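Local coordinates for flagellar motor switch protein FliG (Helicobacter pylori 26695, PDB 5WUJ) that forms, with other switch proteins, the flagellar motor switch complex, which contacts chemotaxis proteins and the motor parts that determine the direction of rotation, at residues I18-I21 against Q22-E25; E30-R33 against H34-I37; L86-T90 against L91-E95; K97-M100 against D101-K105. One frame throughout, in Å; residues are numbered along the deposited sequence.

Contact 1: residues I18-I21 against Q22-E25; sequences ILLI and QVGE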
loop_
_atom_site.group_PDB
_atom_site.type_symbol
_atom_site.label_atom_id
_atom_site.label_comp_id
_atom_site.label_asym_id
_atom_site.label_seq_id
_atom_site.Cartn_x
_atom_site.Cartn_y
_atom_site.Cartn_z
ATOM N N ILE B 18 4.558 -4.792 -5.950
ATOM C CA ILE B 18 3.519 -3.931 -6.511
ATOM C C ILE B 18 3.504 -2.581 -5.795
ATOM O O ILE B 18 3.378 -1.526 -6.431
ATOM C CB ILE B 18 2.146 -4.635 -6.463
ATOM C CG1 ILE B 18 2.028 -5.619 -7.634
ATOM C CG2 ILE B 18 1.011 -3.631 -6.541
ATOM C CD1 ILE B 18 1.111 -6.795 -7.353
ATOM N N LEU B 19 3.654 -2.580 -4.469
ATOM C CA LEU B 19 3.803 -1.300 -3.775
ATOM C C LEU B 19 5.014 -0.537 -4.308
ATOM O O LEU B 19 4.919 0.658 -4.616
ATOM C CB LEU B 19 3.915 -1.524 -2.260
ATOM C CG LEU B 19 4.067 -0.315 -1.326
ATOM C CD1 LEU B 19 3.637 -0.731 0.046
ATOM C CD2 LEU B 19 5.501 0.201 -1.255
ATOM N N LEU B 20 6.166 -1.221 -4.445
ATOM C CA LEU B 20 7.381 -0.524 -4.868
ATOM C C LEU B 20 7.244 0.051 -6.273
ATOM O O LEU B 20 7.638 1.198 -6.526
ATOM C CB LEU B 20 8.584 -1.456 -4.782
ATOM C CG LEU B 20 8.942 -1.734 -3.323
ATOM C CD1 LEU B 20 9.989 -2.835 -3.209
ATOM C CD2 LEU B 20 9.424 -0.443 -2.639
ATOM N N ILE B 21 6.682 -0.724 -7.195
ATOM C CA ILE B 21 6.429 -0.219 -8.542
ATOM C C ILE B 21 5.678 1.108 -8.480
ATOM O O ILE B 21 6.016 2.069 -9.178
ATOM C CB ILE B 21 5.647 -1.265 -9.365
ATOM C CG1 ILE B 21 6.495 -2.504 -9.684
ATOM C CG2 ILE B 21 5.046 -0.629 -10.615
ATOM C CD1 ILE B 21 5.670 -3.720 -10.177
ATOM N N GLN B 22 4.652 1.190 -7.639
ATOM C CA GLN B 22 3.842 2.401 -7.615
ATOM C C GLN B 22 4.559 3.579 -6.951
ATOM O O GLN B 22 4.243 4.729 -7.263
ATOM C CB GLN B 22 2.521 2.131 -6.915
ATOM C CG GLN B 22 1.607 1.183 -7.659
ATOM C CD GLN B 22 0.476 0.726 -6.771
ATOM O OE1 GLN B 22 0.622 -0.204 -5.966
ATOM N NE2 GLN B 22 -0.637 1.415 -6.863
ATOM N N VAL B 23 5.509 3.338 -6.032
ATOM C CA VAL B 23 6.197 4.488 -5.435
ATOM C C VAL B 23 7.308 5.028 -6.326
ATOM O O VAL B 23 7.768 6.156 -6.113
ATOM C CB VAL B 23 6.755 4.202 -4.023
ATOM C CG1 VAL B 23 5.617 3.859 -3.049
ATOM C CG2 VAL B 23 7.820 3.114 -4.033
ATOM N N GLY B 24 7.726 4.289 -7.344
ATOM C CA GLY B 24 8.694 4.794 -8.295
ATOM C C GLY B 24 10.117 4.341 -7.981
ATOM O O GLY B 24 10.434 3.853 -6.889
ATOM N N GLU B 25 10.989 4.537 -8.975
ATOM C CA GLU B 25 12.342 3.992 -8.915
ATOM C C GLU B 25 13.168 4.618 -7.796
ATOM O O GLU B 25 13.907 3.910 -7.101
ATOM C CB GLU B 25 13.054 4.186 -10.253
ATOM C CG GLU B 25 14.486 3.639 -10.215
ATOM C CD GLU B 25 15.080 3.391 -11.590
ATOM O OE1 GLU B 25 14.332 3.014 -12.519
ATOM O OE2 GLU B 25 16.305 3.559 -11.732
#
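I18 meets Q22 one helical turn on: its carbonyl O accepts Q22 N at 3.2 Å, and the two side chains lie side by side, pointing the same way. The aliphatic part of the Q22 side chain runs close to that carbonyl, CG coming to 3.5 Å from I18 O. L19 repeats the step, its O taking V23 N at 3.1 Å in the carbonyl plane, while its branch CD2 meets V23 CG1 at 4.1 Å. These are the last turns of helix 12-23, and the helix stops at G24, where phi swings to 97° and the residue becomes the N-cap of helix 25-32. L20 O accepts G24 N at 3.2 Å in this closing turn, and V23 N adds a weak bond. At V23, chi1 of -62° sets CG1 beside the backbone N and leaves CG2 between the N and the carbonyl carbon; CG2 sits 3.1 Å from L20 O and also touches L20 CD2. Another protein chain packs apolar side chains on L19, L20 and V23. I21 O receives a weak bond from G24 N, and the I21 side chain turns to I47 and L50 of helix 37-50, with a glycerol about 3 Å away.

Contact 2: residues E30-R33 against H34-I37; sequences EILR and HLDI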
loop_
_atom_site.group_PDB
_atom_site.type_symbol
_atom_site.label_atom_id
_atom_site.label_comp_id
_atom_site.label_asym_id
_atom_site.label_seq_id
_atom_site.Cartn_x
_atom_site.Cartn_y
_atom_site.Cartn_z
ATOM N N GLU B 30 15.820 3.337 -2.623
ATOM C CA GLU B 30 16.152 3.597 -1.222
ATOM C C GLU B 30 15.842 2.392 -0.339
ATOM O O GLU B 30 16.579 2.119 0.619
ATOM C CB GLU B 30 15.412 4.831 -0.708
ATOM C CG GLU B 30 15.479 6.015 -1.649
ATOM C CD GLU B 30 15.909 7.289 -0.966
ATOM O OE1 GLU B 30 15.785 8.363 -1.593
ATOM O OE2 GLU B 30 16.371 7.214 0.194
ATOM N N ILE B 31 14.753 1.666 -0.633
ATOM C CA ILE B 31 14.433 0.465 0.138
ATOM C C ILE B 31 15.427 -0.644 -0.180
ATOM O O ILE B 31 15.982 -1.283 0.728
ATOM C CB ILE B 31 12.996 -0.007 -0.144
ATOM C CG1 ILE B 31 11.947 0.981 0.386
ATOM C CG2 ILE B 31 12.770 -1.354 0.522
ATOM C CD1 ILE B 31 12.220 1.497 1.765
ATOM N N LEU B 32 15.667 -0.881 -1.478
ATOM C CA LEU B 32 16.522 -1.993 -1.891
ATOM C C LEU B 32 17.921 -1.879 -1.302
ATOM O O LEU B 32 18.530 -2.899 -0.956
ATOM C CB LEU B 32 16.618 -2.072 -3.412
ATOM C CG LEU B 32 15.352 -2.290 -4.237
ATOM C CD1 LEU B 32 15.717 -2.430 -5.713
ATOM C CD2 LEU B 32 14.551 -3.501 -3.778
ATOM N N ARG B 33 18.439 -0.655 -1.151
ATOM C CA ARG B 33 19.779 -0.465 -0.603
ATOM C C ARG B 33 19.884 -0.868 0.866
ATOM O O ARG B 33 21.002 -0.956 1.381
ATOM C CB ARG B 33 20.228 0.998 -0.793
ATOM C CG ARG B 33 20.525 1.375 -2.262
ATOM C CD ARG B 33 21.263 2.712 -2.430
ATOM N NE ARG B 33 20.405 3.868 -2.176
ATOM C CZ ARG B 33 19.623 4.452 -3.086
ATOM N NH1 ARG B 33 19.571 3.990 -4.332
ATOM N NH2 ARG B 33 18.878 5.499 -2.744
ATOM N N HIS B 34 18.765 -1.109 1.553
ATOM C CA HIS B 34 18.780 -1.572 2.932
ATOM C C HIS B 34 18.367 -3.031 3.076
ATOM O O HIS B 34 18.287 -3.526 4.206
ATOM C CB HIS B 34 17.874 -0.687 3.800
ATOM C CG HIS B 34 18.414 0.692 4.013
ATOM N ND1 HIS B 34 18.082 1.757 3.201
ATOM C CD2 HIS B 34 19.284 1.179 4.929
ATOM C CE1 HIS B 34 18.717 2.838 3.613
ATOM N NE2 HIS B 34 19.450 2.517 4.664
ATOM N N LEU B 35 18.107 -3.730 1.974
ATOM C CA LEU B 35 17.770 -5.144 2.015
ATOM C C LEU B 35 19.006 -5.998 1.755
ATOM O O LEU B 35 19.997 -5.543 1.180
ATOM C CB LEU B 35 16.682 -5.482 0.992
ATOM C CG LEU B 35 15.284 -4.964 1.346
ATOM C CD1 LEU B 35 14.323 -5.206 0.190
ATOM C CD2 LEU B 35 14.772 -5.603 2.636
ATOM N N ASP B 36 18.925 -7.254 2.187
ATOM C CA ASP B 36 19.927 -8.271 1.900
ATOM C C ASP B 36 19.779 -8.735 0.449
ATOM O O ASP B 36 18.749 -8.508 -0.194
ATOM C CB ASP B 36 19.763 -9.453 2.854
ATOM C CG ASP B 36 18.403 -10.127 2.688
ATOM O OD1 ASP B 36 18.324 -11.178 2.019
ATOM O OD2 ASP B 36 17.395 -9.569 3.181
ATOM N N ILE B 37 20.814 -9.416 -0.061
ATOM C CA ILE B 37 20.847 -9.769 -1.484
ATOM C C ILE B 37 19.712 -10.720 -1.838
ATOM O O ILE B 37 19.062 -10.573 -2.882
ATOM C CB ILE B 37 22.211 -10.369 -1.869
ATOM C CG1 ILE B 37 23.289 -9.290 -1.857
ATOM C CG2 ILE B 37 22.132 -11.029 -3.246
ATOM C CD1 ILE B 37 24.646 -9.806 -1.441
#
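The imidazole of H34 meets helix 25-32 with its edge: E30 O lies 6° out of the ring plane, facing ND1. ND1 donates to that oxygen at 3.0 Å with an N-H...O angle of 161°, coming in nearly along the C=O axis. The other flat group, the guanidinium of R33, lies with one face over E30 N, offset toward its rim, with the arginine chain bent at chi3. A type I beta turn runs from L32 to L35, closed by L35 N donating to L32 O at 3.1 Å. One residue earlier H34 N donates to I31 O at 2.9 Å, from well above the carbonyl plane. Among the apolar side chains, L35 CD1 meets I31 CG2 at 4.2 Å and L32 CD2 at 4.3 Å, and L35 continues onto I40 and I43 of helix 37-50. D36, the N-cap of that helix, bonds S39 through OD2 and also forms a salt bridge to a basic side chain of the other protein chain. The direction of the ring bond places a proton on ND1, whatever the state of NE2. H34 thus gives two N-H groups, ring ND1 and backbone N, to the successive carbonyls E30 O and I31 O, and the carbonyl end of the helix would be expected to ease a positive charge on the imidazole.

Contact 3: residues L86-T90 against L91-E95; sequences LLTRT and LGSEE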
loop_
_atom_site.group_PDB
_atom_site.type_symbol
_atom_site.label_atom_id
_atom_site.label_comp_id
_atom_site.label_asym_id
_atom_site.label_seq_id
_atom_site.Cartn_x
_atom_site.Cartn_y
_atom_site.Cartn_z
ATOM N N LEU B 86 -12.081 2.331 6.087
ATOM C CA LEU B 86 -12.602 1.423 7.105
ATOM C C LEU B 86 -14.129 1.332 7.049
ATOM O O LEU B 86 -14.700 0.232 7.048
ATOM C CB LEU B 86 -12.152 1.896 8.482
ATOM C CG LEU B 86 -12.701 1.125 9.682
ATOM C CD1 LEU B 86 -12.197 -0.315 9.651
ATOM C CD2 LEU B 86 -12.296 1.805 10.988
ATOM N N LEU B 87 -14.809 2.484 7.040
ATOM C CA LEU B 87 -16.271 2.482 7.078
ATOM C C LEU B 87 -16.858 1.904 5.798
ATOM O O LEU B 87 -17.890 1.224 5.836
ATOM C CB LEU B 87 -16.788 3.896 7.313
ATOM C CG LEU B 87 -16.384 4.419 8.688
ATOM C CD1 LEU B 87 -16.362 5.941 8.735
ATOM C CD2 LEU B 87 -17.299 3.852 9.769
ATOM N N THR B 88 -16.200 2.135 4.666
ATOM C CA THR B 88 -16.656 1.532 3.422
ATOM C C THR B 88 -16.538 0.012 3.472
ATOM O O THR B 88 -17.420 -0.705 2.988
ATOM C CB THR B 88 -15.856 2.113 2.255
ATOM O OG1 THR B 88 -16.088 3.527 2.194
ATOM C CG2 THR B 88 -16.260 1.472 0.945
ATOM N N ARG B 89 -15.460 -0.502 4.055
ATOM C CA ARG B 89 -15.337 -1.952 4.170
ATOM C C ARG B 89 -16.382 -2.518 5.122
ATOM O O ARG B 89 -16.943 -3.590 4.871
ATOM C CB ARG B 89 -13.936 -2.332 4.637
ATOM C CG ARG B 89 -12.890 -2.262 3.547
ATOM C CD ARG B 89 -11.657 -3.070 3.924
ATOM N NE ARG B 89 -11.001 -2.536 5.114
ATOM C CZ ARG B 89 -10.100 -1.556 5.098
ATOM N NH1 ARG B 89 -9.739 -0.995 3.948
ATOM N NH2 ARG B 89 -9.560 -1.137 6.235
ATOM N N THR B 90 -16.676 -1.805 6.208
ATOM C CA THR B 90 -17.531 -2.367 7.238
ATOM C C THR B 90 -19.005 -2.048 7.023
ATOM O O THR B 90 -19.858 -2.887 7.327
ATOM C CB THR B 90 -17.068 -1.881 8.614
ATOM O OG1 THR B 90 -16.876 -0.465 8.588
ATOM C CG2 THR B 90 -15.737 -2.545 8.963
ATOM N N LEU B 91 -19.330 -0.873 6.485
ATOM C CA LEU B 91 -20.717 -0.470 6.327
ATOM C C LEU B 91 -21.190 -0.441 4.881
ATOM O O LEU B 91 -22.400 -0.356 4.646
ATOM C CB LEU B 91 -20.930 0.917 6.947
ATOM C CG LEU B 91 -20.492 1.080 8.405
ATOM C CD1 LEU B 91 -20.709 2.516 8.862
ATOM C CD2 LEU B 91 -21.227 0.105 9.324
ATOM N N GLY B 92 -20.287 -0.518 3.911
ATOM C CA GLY B 92 -20.651 -0.270 2.533
ATOM C C GLY B 92 -20.635 1.213 2.200
ATOM O O GLY B 92 -20.659 2.079 3.075
ATOM N N SER B 93 -20.624 1.496 0.892
ATOM C CA SER B 93 -20.343 2.849 0.411
ATOM C C SER B 93 -21.335 3.877 0.947
ATOM O O SER B 93 -20.942 4.985 1.336
ATOM C CB SER B 93 -20.351 2.873 -1.116
ATOM O OG SER B 93 -19.061 2.616 -1.638
ATOM N N GLU B 94 -22.621 3.538 0.975
ATOM C CA GLU B 94 -23.629 4.576 1.154
ATOM C C GLU B 94 -23.904 4.903 2.613
ATOM O O GLU B 94 -24.154 6.071 2.935
ATOM C CB GLU B 94 -24.927 4.188 0.434
ATOM C CG GLU B 94 -25.037 4.789 -0.976
ATOM C CD GLU B 94 -23.814 4.500 -1.843
ATOM O OE1 GLU B 94 -23.649 3.339 -2.280
ATOM O OE2 GLU B 94 -23.013 5.432 -2.080
ATOM N N GLU B 95 -23.859 3.922 3.512
ATOM C CA GLU B 95 -23.943 4.269 4.927
ATOM C C GLU B 95 -22.631 4.854 5.446
ATOM O O GLU B 95 -22.647 5.689 6.358
ATOM C CB GLU B 95 -24.352 3.053 5.758
ATOM C CG GLU B 95 -25.856 2.760 5.718
ATOM C CD GLU B 95 -26.707 3.989 6.029
ATOM O OE1 GLU B 95 -26.840 4.341 7.223
ATOM O OE2 GLU B 95 -27.253 4.592 5.079
#
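L87 and L91, one turn apart, carry the tight side of a corner at which helix 79-91 ends and helix 93-104 begins. Their side chains run side by side, pointing the same way, with CD2 of L87 at 3.8 Å from CD1 of L91. The backbone bond is closer still: L91 N donates to L87 O at 2.6 Å, and L91 CB rests 3.3 Å from that same oxygen. L91 can lie along its neighbour because CG is set beside its own backbone N (chi1 of -54°). L87 also packs on A96, V99 and M100 of helix 93-104, which ties the two helices together across the corner.

The bend itself is held less firmly. G92, with phi of 84°, leaves the first helix and stands as N-cap of the second, and its N makes only a weak bond to T88 O at 3.0 Å. Nearby, the methyl CG2 of T88 and the hydroxyl OG of S93 approach to 4.0 Å, a loose touch, with S93 exposed; the hydroxyl of T88 is occupied elsewhere, bonded to R84 O. R89 is exposed as well, one face of its guanidinium over L86 CA, which is offset toward the rim. T90 is exposed too, yet its hydroxyl is turned inward to the helix, between the backbone N and the carbonyl carbon. There OG1 donates to L86 O at 2.8 Å from above the carbonyl plane, and T90 N reaches the same oxygen at 3.0 Å.

Contact 4: residues K97-M100 against D101-K105; sequences KKVM and DKLTK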
loop_
_atom_site.group_PDB
_atom_site.type_symbol
_atom_site.label_atom_id
_atom_site.label_comp_id
_atom_site.label_asym_id
_atom_site.label_seq_id
_atom_site.Cartn_x
_atom_site.Cartn_y
_atom_site.Cartn_z
ATOM N N LYS B 97 -20.793 6.952 3.829
ATOM C CA LYS B 97 -20.783 8.372 3.495
ATOM C C LYS B 97 -21.576 9.185 4.518
ATOM O O LYS B 97 -21.180 10.297 4.881
ATOM C CB LYS B 97 -21.308 8.594 2.072
ATOM C CG LYS B 97 -21.724 10.021 1.809
ATOM C CD LYS B 97 -20.883 10.668 0.719
ATOM C CE LYS B 97 -20.873 12.189 0.849
ATOM N NZ LYS B 97 -19.550 12.789 0.497
ATOM N N LYS B 98 -22.685 8.640 5.021
ATOM C CA LYS B 98 -23.434 9.392 6.025
ATOM C C LYS B 98 -22.654 9.484 7.328
ATOM O O LYS B 98 -22.658 10.532 7.987
ATOM C CB LYS B 98 -24.834 8.791 6.234
ATOM C CG LYS B 98 -25.532 8.474 4.912
ATOM C CD LYS B 98 -26.789 7.627 5.059
ATOM C CE LYS B 98 -27.661 8.058 6.214
ATOM N NZ LYS B 98 -29.090 7.785 5.902
ATOM N N VAL B 99 -21.949 8.410 7.705
ATOM C CA VAL B 99 -21.004 8.512 8.818
ATOM C C VAL B 99 -19.911 9.525 8.492
ATOM O O VAL B 99 -19.592 10.404 9.304
ATOM C CB VAL B 99 -20.404 7.139 9.159
ATOM C CG1 VAL B 99 -19.265 7.300 10.174
ATOM C CG2 VAL B 99 -21.496 6.219 9.712
ATOM N N MET B 100 -19.352 9.440 7.281
ATOM C CA MET B 100 -18.241 10.318 6.925
ATOM C C MET B 100 -18.634 11.790 7.010
ATOM O O MET B 100 -17.868 12.611 7.528
ATOM C CB MET B 100 -17.718 9.979 5.531
ATOM C CG MET B 100 -16.901 8.702 5.530
ATOM S SD MET B 100 -15.449 8.828 6.592
ATOM C CE MET B 100 -14.722 10.336 5.929
ATOM N N ASP B 101 -19.829 12.139 6.529
ATOM C CA ASP B 101 -20.285 13.521 6.647
ATOM C C ASP B 101 -20.362 13.951 8.110
ATOM O O ASP B 101 -19.900 15.040 8.468
ATOM C CB ASP B 101 -21.634 13.704 5.950
ATOM C CG ASP B 101 -21.530 13.585 4.440
ATOM O OD1 ASP B 101 -20.455 13.898 3.876
ATOM O OD2 ASP B 101 -22.540 13.206 3.817
ATOM N N LYS B 102 -20.920 13.100 8.977
ATOM C CA LYS B 102 -20.932 13.437 10.398
ATOM C C LYS B 102 -19.524 13.435 10.978
ATOM O O LYS B 102 -19.241 14.194 11.911
ATOM C CB LYS B 102 -21.839 12.479 11.181
ATOM C CG LYS B 102 -23.321 12.786 11.048
ATOM C CD LYS B 102 -24.012 12.839 12.406
ATOM C CE LYS B 102 -25.495 13.167 12.257
ATOM N NZ LYS B 102 -26.149 13.631 13.520
ATOM N N LEU B 103 -18.624 12.622 10.419
ATOM C CA LEU B 103 -17.268 12.518 10.953
ATOM C C LEU B 103 -16.442 13.760 10.637
ATOM O O LEU B 103 -15.613 14.181 11.455
ATOM C CB LEU B 103 -16.585 11.267 10.396
ATOM C CG LEU B 103 -15.414 10.659 11.157
ATOM C CD1 LEU B 103 -15.631 10.719 12.651
ATOM C CD2 LEU B 103 -15.244 9.220 10.728
ATOM N N THR B 104 -16.634 14.347 9.449
ATOM C CA THR B 104 -15.885 15.548 9.082
ATOM C C THR B 104 -16.320 16.754 9.912
ATOM O O THR B 104 -15.485 17.586 10.284
ATOM C CB THR B 104 -16.035 15.829 7.583
ATOM O OG1 THR B 104 -15.955 14.596 6.854
ATOM C CG2 THR B 104 -14.950 16.775 7.099
ATOM N N LYS B 105 -17.618 16.867 10.212
ATOM C CA LYS B 105 -18.142 17.877 11.148
ATOM C C LYS B 105 -17.802 17.530 12.602
ATOM O O LYS B 105 -16.665 17.700 13.058
ATOM C CB LYS B 105 -19.665 18.017 11.010
ATOM C CG LYS B 105 -20.135 18.783 9.782
ATOM C CD LYS B 105 -21.553 19.306 9.973
ATOM C CE LYS B 105 -21.609 20.417 11.025
ATOM N NZ LYS B 105 -23.005 20.766 11.447
#
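D101 N reaches K97 O at 2.8 Å, the first of four main-chain bonds in which each amide meets the carbonyl four residues back. K102 N stands farther from K98 O, at 3.3 Å, although its N-H...O angle of 168° is nearly straight. L103 N comes to 2.7 Å from V99 O, and T104 N to 2.9 Å from M100 O.

A side-chain hydroxyl joins this pattern at M100. T104 OG1, set beside its own backbone N, folds back to donate to M100 O at 2.8 Å, from 38° above the carbonyl plane. That oxygen is thus gripped by two donors of a single residue.

These are the closing turns of helix 93-104, the last helix of the FliG N-terminal domain as crystallised, and one face of the helix lies against helix 79-91. Apolar contact follows that face. L103 CD2 comes to 4.2 Å from M100 SD, the methionine being curled at chi2 and chi3, and the two side chains cross at an angle; the same methyl brushes V99 CG1 more distantly. A83 of helix 79-91 lies against L103 as well.

Charge pairing involves K97 and D101. K97 bends at chi2 (117°) and crosses D101, bringing NZ to D101 OD1 at 3.7 Å, a long salt bridge. Its methylene CE is nearer, 3.5 Å from D101 OD1, so the lysine lies against the carboxylate more by its chain than by its ammonium end. K98 points elsewhere, its NZ making a long, weak ion pair with E95.

How the contacts relate
The four contacts form two pairs at opposite sides of the chain's centre. Contacts 1 and 2, centres 14 Å apart, meet where L20 CD2 packs on I31 CG1 at 4.2 Å, and both are touched by the other protein chain of the assembly, consistent with a partner-binding side of this domain. Contacts 3 and 4, centres 12 Å apart, share helix 93-104: L87 CD1 lies 3.5 Å from V99 CG1 and 3.7 Å from M100 SD, while L91 CD1 reaches V99 CG2. No other chain of the assembly touches this pair. Contacts 2 and 4 are 41 Å apart between centres. A glycerol, probably from the crystallisation liquor, lies about 3 Å from the I21 side chain of contact 1.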